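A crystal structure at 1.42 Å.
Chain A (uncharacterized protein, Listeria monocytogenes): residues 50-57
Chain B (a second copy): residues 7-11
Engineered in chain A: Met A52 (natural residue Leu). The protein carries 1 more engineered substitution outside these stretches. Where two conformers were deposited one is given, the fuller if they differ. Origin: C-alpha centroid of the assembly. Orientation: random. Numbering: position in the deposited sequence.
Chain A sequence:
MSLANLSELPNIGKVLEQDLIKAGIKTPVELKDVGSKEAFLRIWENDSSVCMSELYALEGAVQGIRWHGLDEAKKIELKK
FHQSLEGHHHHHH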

# COMPACT_ATOMS: atom_id res chain seq x y z
N VAL A 50 6.13 -3.31 7.01
CA VAL A 50 6.54 -2.60 5.78
C VAL A 50 6.68 -3.62 4.67
O VAL A 50 7.18 -4.75 4.84
CB VAL A 50 7.78 -1.77 6.01
CG1 VAL A 50 9.01 -2.65 6.30
CG2 VAL A 50 8.02 -0.71 4.91
N CYS A 51 6.13 -3.23 3.53
CA CYS A 51 5.79 -4.16 2.48
C CYS A 51 6.53 -3.94 1.19
O CYS A 51 7.12 -2.86 0.98
CB CYS A 51 4.27 -4.11 2.26
SG CYS A 51 3.59 -2.65 1.42
N MET A 52 6.47 -4.95 0.31
CA MET A 52 7.14 -4.88 -1.00
C MET A 52 6.80 -3.60 -1.76
O MET A 52 7.66 -2.94 -2.35
CB MET A 52 6.81 -6.08 -1.85
CG MET A 52 7.46 -6.00 -3.22
SD MET A 52 9.25 -6.24 -3.14
CE MET A 52 9.88 -4.83 -4.01
N SER A 53 5.55 -3.20 -1.72
CA SER A 53 5.13 -1.98 -2.35
C SER A 53 5.82 -0.75 -1.80
O SER A 53 6.06 0.17 -2.56
CB SER A 53 3.60 -1.88 -2.21
OG SER A 53 3.01 -2.91 -2.95
N GLU A 54 6.10 -0.70 -0.50
CA GLU A 54 6.75 0.42 0.10
C GLU A 54 8.24 0.46 -0.26
O GLU A 54 8.84 1.53 -0.42
CB GLU A 54 6.52 0.42 1.59
CG GLU A 54 5.11 0.84 1.92
CD GLU A 54 4.83 0.73 3.39
OE1 GLU A 54 4.74 -0.42 3.85
OE2 GLU A 54 4.76 1.80 4.06
N LEU A 55 8.86 -0.70 -0.54
CA LEU A 55 10.19 -0.73 -1.14
C LEU A 55 10.18 -0.09 -2.54
O LEU A 55 11.07 0.73 -2.85
CB LEU A 55 10.73 -2.15 -1.13
CG LEU A 55 12.09 -2.39 -1.79
CD1 LEU A 55 13.25 -1.54 -1.16
CD2 LEU A 55 12.43 -3.83 -1.76
N TYR A 56 9.21 -0.41 -3.37
CA TYR A 56 9.06 0.24 -4.67
C TYR A 56 8.89 1.74 -4.50
O TYR A 56 9.54 2.54 -5.19
CB TYR A 56 7.85 -0.27 -5.43
CG TYR A 56 7.96 -1.64 -6.03
CD1 TYR A 56 9.13 -2.37 -5.99
CD2 TYR A 56 6.91 -2.19 -6.68
CE1 TYR A 56 9.21 -3.65 -6.58
CE2 TYR A 56 7.00 -3.47 -7.31
CZ TYR A 56 8.15 -4.17 -7.21
OH TYR A 56 8.28 -5.45 -7.86
N ALA A 57 8.08 2.17 -3.52
CA ALA A 57 7.87 3.59 -3.23
C ALA A 57 9.16 4.30 -2.87
O ALA A 57 9.42 5.41 -3.39
CB ALA A 57 6.84 3.74 -2.07
N SER B 7 -1.65 -6.74 -7.96
CA SER B 7 -0.90 -7.42 -6.91
C SER B 7 0.43 -6.71 -6.61
O SER B 7 1.15 -7.20 -5.75
CB SER B 7 -0.65 -8.87 -7.30
OG SER B 7 0.13 -8.95 -8.45
N GLU B 8 0.79 -5.64 -7.33
CA GLU B 8 1.93 -4.80 -6.94
C GLU B 8 1.52 -3.63 -6.02
O GLU B 8 2.39 -2.94 -5.48
CB GLU B 8 2.66 -4.23 -8.13
CG GLU B 8 3.35 -5.31 -8.98
CD GLU B 8 3.90 -4.80 -10.29
OE1 GLU B 8 3.12 -4.21 -11.07
OE2 GLU B 8 5.11 -5.06 -10.60
N LEU B 9 0.23 -3.42 -5.85
CA LEU B 9 -0.24 -2.39 -4.92
C LEU B 9 -0.15 -2.85 -3.48
O LEU B 9 -0.27 -4.06 -3.18
CB LEU B 9 -1.67 -2.04 -5.18
CG LEU B 9 -2.01 -1.57 -6.58
CD1 LEU B 9 -3.49 -1.29 -6.67
CD2 LEU B 9 -1.18 -0.39 -7.13
N PRO B 10 0.04 -1.89 -2.55
CA PRO B 10 0.08 -2.30 -1.13
C PRO B 10 -1.17 -3.10 -0.73
O PRO B 10 -2.30 -2.74 -1.14
CB PRO B 10 0.14 -0.97 -0.37
CG PRO B 10 0.34 0.06 -1.41
CD PRO B 10 0.12 -0.44 -2.73
N ASN B 11 -1.00 -4.14 0.09
CA ASN B 11 -2.05 -4.98 0.67
C ASN B 11 -2.77 -5.93 -0.24
O ASN B 11 -3.62 -6.67 0.26
CB ASN B 11 -3.12 -4.09 1.37
CG ASN B 11 -2.50 -2.93 2.10
OD1 ASN B 11 -1.72 -3.12 3.01
ND2 ASN B 11 -2.83 -1.70 1.67
O HOH W 1 6.23 -7.00 -8.80

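Cys A51 occupies the N-cap position, immediately before the helix that begins at Met A52. Its CA-to-CB bond points toward chain B, and SG lies 4.2 Å from CB of Pro B10, a distance that fits a loose apolar contact. The main chain of Cys A51 is anchored from within its own chain: its N donates to OE1 of Glu A54 (3.2 Å, N-H...O angle 150°), and its O accepts from N of Leu A55 at 3.2 Å. The engineered Met A52 points sideways and stays out of the contact.

Ser A53 forms the one direct hydrogen bond between the stretches. With chi1 at -66° (m), its OG donates to O of Glu B8 at 2.6 Å, a short separation. The same OG sits 3.2 Å from N of Pro B10, but that imide nitrogen carries no hydrogen, so this is proximity alone. Packing accompanies the bond, with CB of Ser A53 3.8 Å from CD of Pro B10.

One helical turn on, Tyr A56 also points toward chain B. Its CE2 comes within 4.1 Å of OE2 of Glu B8, which approaches the ring obliquely. A water links the two side chains: it lies 2.7 Å from OH of Tyr A56 and donates to OE2 of Glu B8 at 2.9 Å. Glu B8 therefore meets the helix through both backbone and side chain.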